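Local coordinates for ureidoglycolate hydrolase (Arabidopsis thaliana, PDB 4PXE), which hydrolyses (S)-ureidoglycolate to glyoxylate, ammonium and carbon dioxide in plant purine breakdown, as a manganese-dependent homodimer of the peptidase M20 family, at residues Leu234-Gly240 with Ser298-Ile304; Met58-Thr64 with Ile73-Asp78. One frame throughout, in Å; residues are numbered along the deposited sequence.

Contact 1: Leu234-Gly240 with Ser298-Ile304; sequences LKVEFEG and SKSHLEI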
loop_
_atom_site.group_PDB
_atom_site.type_symbol
_atom_site.label_atom_id
_atom_site.label_comp_id
_atom_site.label_asym_id
_atom_site.label_seq_id
_atom_site.Cartn_x
_atom_site.Cartn_y
_atom_site.Cartn_z
ATOM N N LEU A 234 12.368 12.109 -5.603
ATOM C CA LEU A 234 12.271 11.366 -6.847
ATOM C C LEU A 234 11.090 10.404 -6.776
ATOM O O LEU A 234 10.796 9.853 -5.715
ATOM C CB LEU A 234 13.538 10.531 -7.053
ATOM C CG LEU A 234 14.920 11.108 -6.736
ATOM C CD1 LEU A 234 15.994 10.046 -6.893
ATOM C CD2 LEU A 234 15.204 12.276 -7.656
ATOM N N LYS A 235 10.424 10.208 -7.909
ATOM C CA LYS A 235 9.432 9.147 -8.064
ATOM C C LYS A 235 9.943 8.171 -9.113
ATOM O O LYS A 235 10.338 8.582 -10.205
ATOM C CB LYS A 235 8.106 9.713 -8.558
ATOM C CG LYS A 235 7.196 10.258 -7.486
ATOM C CD LYS A 235 5.736 10.141 -7.923
ATOM C CE LYS A 235 5.452 10.971 -9.171
ATOM N NZ LYS A 235 4.027 10.833 -9.607
ATOM N N VAL A 236 9.914 6.879 -8.794
ATOM C CA VAL A 236 10.424 5.855 -9.690
ATOM C C VAL A 236 9.419 4.726 -9.808
ATOM O O VAL A 236 8.840 4.285 -8.809
ATOM C CB VAL A 236 11.767 5.293 -9.180
ATOM C CG1 VAL A 236 12.336 4.270 -10.148
ATOM C CG2 VAL A 236 12.770 6.431 -8.960
ATOM N N GLU A 237 9.192 4.269 -11.034
ATOM C CA GLU A 237 8.371 3.086 -11.249
ATOM C C GLU A 237 9.057 2.082 -12.157
ATOM O O GLU A 237 9.710 2.452 -13.139
ATOM C CB GLU A 237 6.991 3.453 -11.806
ATOM C CG GLU A 237 6.189 4.338 -10.863
ATOM C CD GLU A 237 4.720 4.430 -11.224
ATOM O OE1 GLU A 237 4.355 4.116 -12.381
ATOM O OE2 GLU A 237 3.926 4.821 -10.339
ATOM N N PHE A 238 8.915 0.809 -11.805
ATOM C CA PHE A 238 9.370 -0.298 -12.639
ATOM C C PHE A 238 8.154 -1.097 -13.096
ATOM O O PHE A 238 7.196 -1.246 -12.337
ATOM C CB PHE A 238 10.280 -1.235 -11.850
ATOM C CG PHE A 238 11.591 -0.629 -11.427
ATOM C CD1 PHE A 238 12.634 -0.483 -12.334
ATOM C CD2 PHE A 238 11.794 -0.262 -10.105
ATOM C CE1 PHE A 238 13.848 0.035 -11.929
ATOM C CE2 PHE A 238 13.013 0.256 -9.696
ATOM C CZ PHE A 238 14.035 0.406 -10.607
ATOM N N GLU A 239 8.192 -1.606 -14.329
ATOM C CA GLU A 239 7.118 -2.472 -14.827
ATOM C C GLU A 239 7.650 -3.805 -15.338
ATOM O O GLU A 239 8.655 -3.846 -16.053
ATOM C CB GLU A 239 6.327 -1.772 -15.945
ATOM C CG GLU A 239 5.411 -0.656 -15.456
ATOM C CD GLU A 239 4.747 0.117 -16.586
ATOM O OE1 GLU A 239 5.166 -0.050 -17.748
ATOM O OE2 GLU A 239 3.816 0.903 -16.304
ATOM N N GLY A 240 6.974 -4.890 -14.961
ATOM C CA GLY A 240 7.290 -6.224 -15.443
ATOM C C GLY A 240 6.022 -6.932 -15.886
ATOM O O GLY A 240 4.959 -6.325 -15.954
ATOM N N SER A 298 3.824 -6.684 -10.898
ATOM C CA SER A 298 4.032 -6.213 -12.269
ATOM C C SER A 298 4.361 -4.725 -12.308
ATOM O O SER A 298 4.799 -4.213 -13.329
ATOM C CB SER A 298 2.809 -6.492 -13.157
ATOM O OG SER A 298 1.628 -5.939 -12.610
ATOM N N LYS A 299 4.128 -4.031 -11.202
ATOM C CA LYS A 299 4.509 -2.631 -11.088
ATOM C C LYS A 299 4.997 -2.365 -9.678
ATOM O O LYS A 299 4.436 -2.874 -8.712
ATOM C CB LYS A 299 3.336 -1.711 -11.403
ATOM C CG LYS A 299 2.872 -1.721 -12.842
ATOM C CD LYS A 299 2.088 -0.459 -13.165
ATOM C CE LYS A 299 0.983 -0.207 -12.147
ATOM N NZ LYS A 299 0.211 1.029 -12.476
ATOM N N SER A 300 6.061 -1.581 -9.560
ATOM C CA SER A 300 6.474 -1.089 -8.258
ATOM C C SER A 300 6.670 0.413 -8.349
ATOM O O SER A 300 6.997 0.945 -9.406
ATOM C CB SER A 300 7.746 -1.782 -7.782
ATOM O OG SER A 300 8.830 -1.545 -8.668
ATOM N N HIS A 301 6.458 1.087 -7.226
ATOM C CA HIS A 301 6.436 2.539 -7.160
ATOM C C HIS A 301 7.220 2.935 -5.922
ATOM O O HIS A 301 6.857 2.539 -4.809
ATOM C CB HIS A 301 4.974 3.005 -7.045
ATOM C CG HIS A 301 4.807 4.472 -6.783
ATOM N ND1 HIS A 301 4.587 5.391 -7.788
ATOM C CD2 HIS A 301 4.798 5.172 -5.625
ATOM C CE1 HIS A 301 4.471 6.599 -7.259
ATOM N NE2 HIS A 301 4.593 6.492 -5.948
ATOM N N LEU A 302 8.301 3.690 -6.119
ATOM C CA LEU A 302 9.119 4.187 -5.009
ATOM C C LEU A 302 9.088 5.693 -4.983
ATOM O O LEU A 302 9.082 6.340 -6.031
ATOM C CB LEU A 302 10.589 3.804 -5.168
ATOM C CG LEU A 302 10.985 2.351 -5.320
ATOM C CD1 LEU A 302 10.935 1.992 -6.795
ATOM C CD2 LEU A 302 12.370 2.103 -4.727
ATOM N N GLU A 303 9.098 6.260 -3.782
ATOM C CA GLU A 303 9.313 7.691 -3.638
ATOM C C GLU A 303 10.501 7.877 -2.712
ATOM O O GLU A 303 10.544 7.323 -1.605
ATOM C CB GLU A 303 8.053 8.399 -3.134
ATOM C CG GLU A 303 6.870 8.094 -4.025
ATOM C CD GLU A 303 5.648 8.940 -3.742
ATOM O OE1 GLU A 303 5.777 10.027 -3.139
ATOM O OE2 GLU A 303 4.546 8.512 -4.138
ATOM N N ILE A 304 11.472 8.644 -3.199
ATOM C CA ILE A 304 12.793 8.736 -2.606
ATOM C C ILE A 304 13.073 10.174 -2.204
ATOM O O ILE A 304 12.849 11.090 -2.991
ATOM C CB ILE A 304 13.859 8.295 -3.626
ATOM C CG1 ILE A 304 13.574 6.860 -4.102
ATOM C CG2 ILE A 304 15.257 8.396 -3.031
ATOM C CD1 ILE A 304 14.433 6.404 -5.295
HETATM O O HOH W 1 1.424 3.893 -12.972
#

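Contact 2: Met58-Thr64 with Ile73-Asp78; sequences MALAGLT and IFGKWD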
loop_
_atom_site.group_PDB
_atom_site.type_symbol
_atom_site.label_atom_id
_atom_site.label_comp_id
_atom_site.label_asym_id
_atom_site.label_seq_id
_atom_site.Cartn_x
_atom_site.Cartn_y
_atom_site.Cartn_z
ATOM N N MET A 58 -6.818 33.814 15.257
ATOM C CA MET A 58 -6.319 35.033 14.635
ATOM C C MET A 58 -7.300 36.185 14.834
ATOM O O MET A 58 -6.902 37.302 15.154
ATOM C CB MET A 58 -6.077 34.824 13.141
ATOM C CG MET A 58 -4.867 33.970 12.803
ATOM S SD MET A 58 -4.663 33.934 11.010
ATOM C CE MET A 58 -3.098 33.044 10.850
ATOM N N ALA A 59 -8.584 35.891 14.659
ATOM C CA ALA A 59 -9.618 36.909 14.836
ATOM C C ALA A 59 -9.683 37.353 16.292
ATOM O O ALA A 59 -9.827 38.548 16.574
ATOM C CB ALA A 59 -10.963 36.380 14.369
ATOM N N LEU A 60 -9.566 36.402 17.219
ATOM C CA LEU A 60 -9.586 36.733 18.645
ATOM C C LEU A 60 -8.410 37.625 19.026
ATOM O O LEU A 60 -8.515 38.429 19.942
ATOM C CB LEU A 60 -9.586 35.470 19.504
ATOM C CG LEU A 60 -10.879 34.655 19.520
ATOM C CD1 LEU A 60 -10.658 33.297 20.188
ATOM C CD2 LEU A 60 -12.002 35.425 20.209
ATOM N N ALA A 61 -7.299 37.482 18.310
ATOM C CA ALA A 61 -6.109 38.295 18.526
ATOM C C ALA A 61 -6.204 39.658 17.831
ATOM O O ALA A 61 -5.247 40.434 17.834
ATOM C CB ALA A 61 -4.868 37.549 18.051
ATOM N N GLY A 62 -7.352 39.934 17.214
ATOM C CA GLY A 62 -7.580 41.215 16.560
ATOM C C GLY A 62 -6.892 41.404 15.216
ATOM O O GLY A 62 -6.698 42.534 14.762
ATOM N N LEU A 63 -6.522 40.303 14.569
ATOM C CA LEU A 63 -5.817 40.390 13.294
ATOM C C LEU A 63 -6.784 40.494 12.117
ATOM O O LEU A 63 -7.862 39.908 12.139
ATOM C CB LEU A 63 -4.910 39.166 13.103
ATOM C CG LEU A 63 -3.882 38.922 14.205
ATOM C CD1 LEU A 63 -3.184 37.587 13.992
ATOM C CD2 LEU A 63 -2.869 40.044 14.210
ATOM N N THR A 64 -6.385 41.247 11.097
ATOM C CA THR A 64 -7.101 41.238 9.826
ATOM C C THR A 64 -6.807 39.927 9.102
ATOM O O THR A 64 -5.655 39.654 8.752
ATOM C CB THR A 64 -6.656 42.404 8.939
ATOM O OG1 THR A 64 -6.852 43.641 9.637
ATOM C CG2 THR A 64 -7.462 42.424 7.648
ATOM N N ILE A 73 -3.273 31.489 4.552
ATOM C CA ILE A 73 -4.066 32.329 5.444
ATOM C C ILE A 73 -3.168 33.384 6.075
ATOM O O ILE A 73 -2.065 33.074 6.518
ATOM C CB ILE A 73 -4.760 31.463 6.514
ATOM C CG1 ILE A 73 -5.776 30.535 5.835
ATOM C CG2 ILE A 73 -5.456 32.320 7.552
ATOM C CD1 ILE A 73 -6.312 29.412 6.702
ATOM N N PHE A 74 -3.633 34.634 6.098
ATOM C CA PHE A 74 -2.825 35.753 6.545
ATOM C C PHE A 74 -3.562 36.485 7.657
ATOM O O PHE A 74 -4.766 36.710 7.551
ATOM C CB PHE A 74 -2.571 36.727 5.382
ATOM C CG PHE A 74 -1.855 36.108 4.207
ATOM C CD1 PHE A 74 -2.558 35.389 3.249
ATOM C CD2 PHE A 74 -0.485 36.256 4.054
ATOM C CE1 PHE A 74 -1.904 34.818 2.163
ATOM C CE2 PHE A 74 0.179 35.688 2.967
ATOM C CZ PHE A 74 -0.535 34.969 2.023
ATOM N N GLY A 75 -2.848 36.840 8.722
ATOM C CA GLY A 75 -3.426 37.587 9.829
ATOM C C GLY A 75 -2.558 38.779 10.169
ATOM O O GLY A 75 -1.457 38.622 10.704
ATOM N N LYS A 76 -3.037 39.982 9.855
ATOM C CA LYS A 76 -2.215 41.182 10.007
ATOM C C LYS A 76 -2.594 42.080 11.189
ATOM O O LYS A 76 -3.771 42.318 11.459
ATOM C CB LYS A 76 -2.236 42.019 8.717
ATOM C CG LYS A 76 -1.433 43.306 8.811
ATOM C CD LYS A 76 -1.377 44.076 7.499
ATOM C CE LYS A 76 -0.381 43.465 6.529
ATOM N NZ LYS A 76 -0.166 44.351 5.324
ATOM N N TRP A 77 -1.569 42.545 11.893
ATOM C CA TRP A 77 -1.701 43.613 12.875
ATOM C C TRP A 77 -1.157 44.867 12.196
ATOM O O TRP A 77 0.044 44.965 11.936
ATOM C CB TRP A 77 -0.897 43.248 14.131
ATOM C CG TRP A 77 -0.883 44.256 15.250
ATOM C CD1 TRP A 77 -1.556 45.443 15.313
ATOM C CD2 TRP A 77 -0.133 44.157 16.466
ATOM N NE1 TRP A 77 -1.276 46.083 16.501
ATOM C CE2 TRP A 77 -0.402 45.315 17.225
ATOM C CE3 TRP A 77 0.743 43.198 16.987
ATOM C CZ2 TRP A 77 0.172 45.539 18.476
ATOM C CZ3 TRP A 77 1.313 43.419 18.224
ATOM C CH2 TRP A 77 1.029 44.584 18.956
ATOM N N ASP A 78 -2.048 45.809 11.880
ATOM C CA ASP A 78 -1.669 47.016 11.149
ATOM C C ASP A 78 -0.766 47.913 11.983
ATOM O O ASP A 78 -1.078 48.228 13.130
ATOM C CB ASP A 78 -2.906 47.826 10.748
ATOM C CG ASP A 78 -3.797 47.098 9.771
ATOM O OD1 ASP A 78 -5.023 47.330 9.826
ATOM O OD2 ASP A 78 -3.286 46.309 8.945
HETATM O O HOH W 2 -5.015 44.891 7.743
#

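Contact 1: Leu234-Gly240 with Ser298-Ile304
His301 ND1 donates to Glu237 OE2 at 2.7 Å, a His-carboxylate hydrogen bond between two directly opposed residues of an antiparallel strand pair. The other ring nitrogen, His301 NE2, donates to Glu303 OE2, also at 2.7 Å. With both nitrogens donating, the imidazole is probably protonated and bridges two carboxylates. Water 1 extends this polar row by giving a hydrogen to Glu237 OE1 (3.0 Å) and accepting one from Lys299 NZ (3.1 Å). The backbones form a regular ladder. Leu234-Ile304, Val236-Leu302 and Phe238-Ser300 are hydrogen-bonded pairs, and Gly240 N donates to Ser298 O (2.8 Å), closing the end. Ser298 and Lys299 both face His289 of the next strand, a classic beta bulge. Segments 234-240 and 298-304 both lie in the region involved in dimerization, and Glu303 packs on Ile293 of the second subunit. The sheet is two-faced. Lys235, Glu237, Glu239, Lys299, His301 and Glu303 line the polar face. Leu234, Val236, Phe238, Ser300, Leu302 and Ile304 line the buried face, which helices 256-272 and 311-332 cover. Ser300 OG bonds there to the carbonyl of Ala256. Leu302 CD1 fills the middle, 4.0 Å from Phe238 CE2 and 4.2 Å from Val236 CB. Beyond it, Val236 CG2 lies 4.0 Å from Ile304 CD1.

Contact 2: Met58-Thr64 with Ile73-Asp78
Met58 lays its thioether over the start of strand 73-77, with SD 3.9 Å from Ile73 CG2 and 4.0 Å from Gly75 CA. Gly75 has no side chain; a CB there would clash with this sulfur. The arrangement is a helix-to-strand connection: helix 45-60 ends in a Schellman motif, and the chain turns into an antiparallel edge strand. Gly62 has the positive phi (76°) of this cap. Gly62 N bonds back to Ala59 O (2.9 Å), and Leu63 N to Met58 O (3.1 Å). Thr64 and Lys76 then form a hydrogen-bonded pair: Thr64 N donates to Lys76 O at 2.8 Å and Lys76 N to Thr64 O at 2.9 Å. Leu63 turns inward, its CD2 3.8 Å from Trp77 CB. Met58 and Leu63 also touch Ile131 of strand 129-133, and Met58 reaches Ile112 of helix 105-120. At the surface, water 2 lies 2.9 Å from Thr64 OG1 and donates to Asp78 OD2 at 2.5 Å.

How the contacts relate
Both contacts are partly buried and reach the same extended mixed sheet, but they lie on opposite sides of the chain's centre. Their centres are 45 Å apart and their nearest atoms about 25 Å, so they do not touch. Contact 1 joins segments of two long strands, both segments lie in the dimerization region, and it has a second-subunit neighbour. Contact 2 joins a helix end to a short strand near the sheet edge, untouched by the other subunit. Contact 1 buries 724 Å² through six bridged pairs; contact 2 buries 360 Å² with one. Charged side chains bond directly in contact 1, whereas across contact 2 the polar side chains meet through water.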